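Local coordinates for protein putative tetR family transcription regulator (Shewanella loihica, PDB 3PPB) that probably binds DNA through a helix-turn-helix motif and regulates transcription, as expected of a TetR family regulator, at residues 134-137 with 138-142; 146-150 with 151-155. One frame throughout, in Å; residues are numbered along the deposited sequence.

Interaction 1 (134-137 with 138-142); sequences ELIR and QGQAS
Glu134 and Gln138 meet one helical turn apart near the C-terminal end of helix 130-141, an i to i+4 side-chain contact within the all-helical, tetracycline repressor-like fold and well away in sequence from the predicted helix-turn-helix at residues 31-50. The pair illustrates how a polar helix surface can be tied along its own axis. Gln138 NE2 donates to Glu134 OE2 over 3.1 Å in a nearly straight bond (171° at the hydrogen), and the acceptor lies in the amide plane. The lone pair used is the anti one, directed away from OE1, while the carboxylate and amide planes are turned 53° against each other. With CG anti to its own backbone N (chi1 -176°) and a bend at the next bond, the glutamate chain brings its carboxylate round to the amide. OE1 is engaged separately: Arg137 NE approaches it at 3.4 Å, a weak hydrogen bond within a salt bridge, with OE1 in the guanidinium plane. In this conformer of Arg137, one of two, the carboxylate oxygens thus have different partners, Gln138 the firmer, which would restrain the group only in part.

On roughly the opposite side of the helix the chemistry changes. Ile136 and Gln140 run side by side, pointing the same way, with Ile136 CG2 3.9 Å from Gln140 NE2. That amide nitrogen has its polar partner in Ala146 O, in the loop that follows, and Ile136 packs on Ile150 and Met153 of helix 150-170. The Leu135 side chain packs on Leu82 and Leu89 of helix 82-99. Beneath the side chains the regular helical bonds continue, Gly139 N to Leu135 O among them, and Ala141 N to Arg137 O follows at 3.0 Å.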
loop_
_atom_site.group_PDB
_atom_site.type_symbol
_atom_site.label_atom_id
_atom_site.label_comp_id
_atom_site.label_asym_id
_atom_site.label_seq_id
_atom_site.Cartn_x
_atom_site.Cartn_y
_atom_site.Cartn_z
ATOM N N GLU A 134 -2.685 21.340 -2.710
ATOM C CA GLU A 134 -2.502 22.709 -3.179
ATOM C C GLU A 134 -1.605 22.737 -4.425
ATOM O O GLU A 134 -1.908 23.463 -5.376
ATOM C CB GLU A 134 -1.958 23.616 -2.074
ATOM C CG GLU A 134 -1.828 25.093 -2.465
ATOM C CD GLU A 134 -2.993 25.770 -3.175
ATOM O OE1 GLU A 134 -4.166 25.495 -2.824
ATOM O OE2 GLU A 134 -2.723 26.607 -4.069
ATOM N N LEU A 135 -0.552 21.903 -4.447
ATOM C CA LEU A 135 0.321 21.811 -5.620
ATOM C C LEU A 135 -0.421 21.212 -6.810
ATOM O O LEU A 135 -0.231 21.689 -7.932
ATOM C CB LEU A 135 1.587 21.019 -5.323
ATOM C CG LEU A 135 2.590 21.750 -4.416
ATOM C CD1 LEU A 135 3.662 20.806 -3.957
ATOM C CD2 LEU A 135 3.197 22.973 -5.114
ATOM N N ILE A 136 -1.293 20.204 -6.576
ATOM C CA ILE A 136 -2.105 19.621 -7.652
ATOM C C ILE A 136 -3.039 20.713 -8.225
ATOM O O ILE A 136 -3.102 20.850 -9.453
ATOM C CB ILE A 136 -2.890 18.354 -7.216
ATOM C CG1 ILE A 136 -1.932 17.238 -6.730
ATOM C CG2 ILE A 136 -3.810 17.867 -8.343
ATOM C CD1 ILE A 136 -2.637 16.126 -5.883
ATOM N N ARG A 137 -3.729 21.495 -7.347
ATOM C CA ARG A 137 -4.624 22.591 -7.755
ATOM C C ARG A 137 -3.867 23.607 -8.609
ATOM O O ARG A 137 -4.386 24.065 -9.632
ATOM C CB ARG A 137 -5.256 23.282 -6.534
ATOM C CG ARG A 137 -6.406 22.508 -5.913
ATOM C CD ARG A 137 -7.140 23.326 -4.865
ATOM N NE ARG A 137 -6.587 23.141 -3.522
ATOM C CZ ARG A 137 -7.026 22.245 -2.642
ATOM N NH1 ARG A 137 -8.042 21.444 -2.948
ATOM N NH2 ARG A 137 -6.459 22.145 -1.449
ATOM N N GLN A 138 -2.616 23.935 -8.218
ATOM C CA GLN A 138 -1.777 24.874 -8.979
ATOM C C GLN A 138 -1.407 24.303 -10.354
ATOM O O GLN A 138 -1.470 25.017 -11.348
ATOM C CB GLN A 138 -0.526 25.240 -8.200
ATOM C CG GLN A 138 -0.783 26.231 -7.072
ATOM C CD GLN A 138 0.450 26.486 -6.250
ATOM O OE1 GLN A 138 1.573 26.525 -6.760
ATOM N NE2 GLN A 138 0.262 26.692 -4.958
ATOM N N GLY A 139 -1.096 23.016 -10.412
ATOM C CA GLY A 139 -0.779 22.330 -11.662
ATOM C C GLY A 139 -1.959 22.208 -12.596
ATOM O O GLY A 139 -1.782 22.196 -13.817
ATOM N N GLN A 140 -3.173 22.102 -12.030
ATOM C CA GLN A 140 -4.391 22.006 -12.821
ATOM C C GLN A 140 -4.701 23.376 -13.430
ATOM O O GLN A 140 -5.063 23.451 -14.603
ATOM C CB GLN A 140 -5.561 21.487 -11.963
ATOM C CG GLN A 140 -5.458 19.997 -11.667
ATOM C CD GLN A 140 -6.542 19.476 -10.734
ATOM O OE1 GLN A 140 -7.098 20.205 -9.899
ATOM N NE2 GLN A 140 -6.850 18.183 -10.837
ATOM N N ALA A 141 -4.527 24.454 -12.630
ATOM C CA ALA A 141 -4.770 25.842 -13.037
ATOM C C ALA A 141 -3.791 26.284 -14.126
ATOM O O ALA A 141 -4.179 27.068 -14.977
ATOM C CB ALA A 141 -4.662 26.768 -11.835
ATOM N N SER A 142 -2.545 25.772 -14.120
ATOM C CA SER A 142 -1.517 26.136 -15.108
ATOM C C SER A 142 -1.606 25.287 -16.393
ATOM O O SER A 142 -0.851 25.524 -17.340
ATOM C CB SER A 142 -0.125 26.001 -14.502
ATOM O OG SER A 142 0.181 24.642 -14.247
#

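Interaction 2 (146-150 with 151-155); sequences AEYPI and ELMQD
Met153, a selenomethionine here, reaches back from the first turn of helix 150-170 to Tyr148 in the preceding loop, a Met-aromatic contact beside a helix N-cap. The two side chains cross at about a right angle. Tyr148 CB rests 3.7 Å from Met153 CG, and SE stands 5.4 Å from the ring centroid, oblique at 64° from the ring normal. A bend at its last torsion (chi3 80°) carries Met153 CE to 3.5 Å from Ala146 O. Ala146 CB lies over one face of the tyrosine ring, displaced toward the rim.

The backbone of Met153 is held by the cap: Pro149, at the N-cap position, accepts a hydrogen bond from Met153 N on its O at 3.1 Å, with a weak second bond from Leu152 N. Pro149 CB also packs against Leu152 CB. Farther out, the second subunit adds its share: Glu151 OE2 is hydrogen-bonded to His171 NE2 of the second subunit, and Leu152 packs on Tyr167 of that chain. The next helical bond runs from Gln154 N to Ile150 O, 2.9 Å long.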
loop_
_atom_site.group_PDB
_atom_site.type_symbol
_atom_site.label_atom_id
_atom_site.label_comp_id
_atom_site.label_asym_id
_atom_site.label_seq_id
_atom_site.Cartn_x
_atom_site.Cartn_y
_atom_site.Cartn_z
ATOM N N ALA A 146 -3.856 16.982 -15.191
ATOM C CA ALA A 146 -5.206 16.565 -15.554
ATOM C C ALA A 146 -6.196 16.899 -14.437
ATOM O O ALA A 146 -5.824 17.016 -13.251
ATOM C CB ALA A 146 -5.225 15.072 -15.836
ATOM N N GLU A 147 -7.461 17.055 -14.821
ATOM C CA GLU A 147 -8.505 17.424 -13.879
ATOM C C GLU A 147 -9.300 16.216 -13.427
ATOM O O GLU A 147 -10.435 16.018 -13.862
ATOM C CB GLU A 147 -9.430 18.488 -14.480
ATOM C CG GLU A 147 -8.681 19.763 -14.782
ATOM C CD GLU A 147 -9.468 20.732 -15.602
ATOM O OE1 GLU A 147 -9.344 20.674 -16.842
ATOM O OE2 GLU A 147 -10.195 21.552 -15.006
ATOM N N TYR A 148 -8.704 15.422 -12.538
ATOM C CA TYR A 148 -9.408 14.274 -11.944
ATOM C C TYR A 148 -9.830 14.681 -10.532
ATOM O O TYR A 148 -9.281 15.680 -10.067
ATOM C CB TYR A 148 -8.508 13.025 -11.921
ATOM C CG TYR A 148 -7.795 12.708 -13.223
ATOM C CD1 TYR A 148 -8.496 12.616 -14.426
ATOM C CD2 TYR A 148 -6.431 12.440 -13.244
ATOM C CE1 TYR A 148 -7.844 12.320 -15.626
ATOM C CE2 TYR A 148 -5.776 12.102 -14.429
ATOM C CZ TYR A 148 -6.485 12.056 -15.621
ATOM O OH TYR A 148 -5.833 11.773 -16.799
ATOM N N PRO A 149 -10.757 13.982 -9.813
ATOM C CA PRO A 149 -11.068 14.391 -8.424
ATOM C C PRO A 149 -9.777 14.472 -7.613
ATOM O O PRO A 149 -8.952 13.557 -7.696
ATOM C CB PRO A 149 -12.015 13.287 -7.952
ATOM C CG PRO A 149 -12.686 12.831 -9.219
ATOM C CD PRO A 149 -11.537 12.779 -10.171
ATOM N N ILE A 150 -9.586 15.605 -6.886
ATOM C CA ILE A 150 -8.388 15.910 -6.105
ATOM C C ILE A 150 -8.031 14.780 -5.107
ATOM O O ILE A 150 -6.866 14.414 -4.995
ATOM C CB ILE A 150 -8.483 17.301 -5.392
ATOM C CG1 ILE A 150 -7.085 17.832 -5.018
ATOM C CG2 ILE A 150 -9.440 17.336 -4.182
ATOM C CD1 ILE A 150 -6.550 18.775 -6.006
ATOM N N GLU A 151 -9.021 14.216 -4.399
ATOM C CA GLU A 151 -8.724 13.193 -3.399
ATOM C C GLU A 151 -8.210 11.886 -4.021
ATOM O O GLU A 151 -7.355 11.226 -3.438
ATOM C CB GLU A 151 -9.914 12.922 -2.482
ATOM C CG GLU A 151 -9.398 12.361 -1.169
ATOM C CD GLU A 151 -10.418 11.874 -0.172
ATOM O OE1 GLU A 151 -11.411 12.599 0.057
ATOM O OE2 GLU A 151 -10.181 10.808 0.443
ATOM N N LEU A 152 -8.712 11.531 -5.205
ATOM C CA LEU A 152 -8.259 10.346 -5.933
ATOM C C LEU A 152 -6.813 10.582 -6.370
ATOM O O LEU A 152 -5.983 9.689 -6.267
ATOM C CB LEU A 152 -9.177 10.066 -7.152
ATOM C CG LEU A 152 -8.776 8.901 -8.080
ATOM C CD1 LEU A 152 -8.574 7.573 -7.318
ATOM C CD2 LEU A 152 -9.776 8.732 -9.187
HETATM N N MSE A 153 -6.507 11.800 -6.824
HETATM C CA MSE A 153 -5.148 12.129 -7.246
HETATM C C MSE A 153 -4.189 12.062 -6.042
HETATM O O MSE A 153 -3.096 11.546 -6.205
HETATM C CB MSE A 153 -5.124 13.503 -7.933
HETATM C CG MSE A 153 -5.951 13.525 -9.239
HETATM SE SE MSE A 153 -5.811 15.245 -10.095
HETATM C CE MSE A 153 -4.119 15.037 -10.951
ATOM N N GLN A 154 -4.597 12.562 -4.835
ATOM C CA GLN A 154 -3.689 12.498 -3.672
ATOM C C GLN A 154 -3.494 11.047 -3.253
ATOM O O GLN A 154 -2.357 10.674 -2.969
ATOM C CB GLN A 154 -4.129 13.365 -2.471
ATOM C CG GLN A 154 -2.999 13.506 -1.425
ATOM C CD GLN A 154 -3.167 14.551 -0.340
ATOM O OE1 GLN A 154 -3.973 15.487 -0.440
ATOM N NE2 GLN A 154 -2.355 14.441 0.710
ATOM N N ASP A 155 -4.562 10.201 -3.264
ATOM C CA ASP A 155 -4.402 8.778 -2.928
ATOM C C ASP A 155 -3.464 8.138 -3.921
ATOM O O ASP A 155 -2.658 7.285 -3.550
ATOM C CB ASP A 155 -5.743 8.033 -2.933
ATOM C CG ASP A 155 -6.589 8.233 -1.691
ATOM O OD1 ASP A 155 -6.082 8.831 -0.720
ATOM O OD2 ASP A 155 -7.763 7.805 -1.703
#

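Interactions 1 and 2 lie in series along the chain, their centres 11 Å apart, and they join at Gln140. Its NE2 sits 2.9 Å from Ala146 O, probably hydrogen-bonded, and packs 3.2 Å from Met153 SE, so the amide spans the end of one helix and the start of the next. Both contacts are partly buried, but they differ in balance: 134-142 has two buried and three exposed residues among those that touch, several polar or charged, whereas 146-155, with four buried and none exposed, combines apolar and selenium contacts with backbone bonds at a helix start. Interaction 2 also borders the second subunit, while neither segment of interaction 1 touches it.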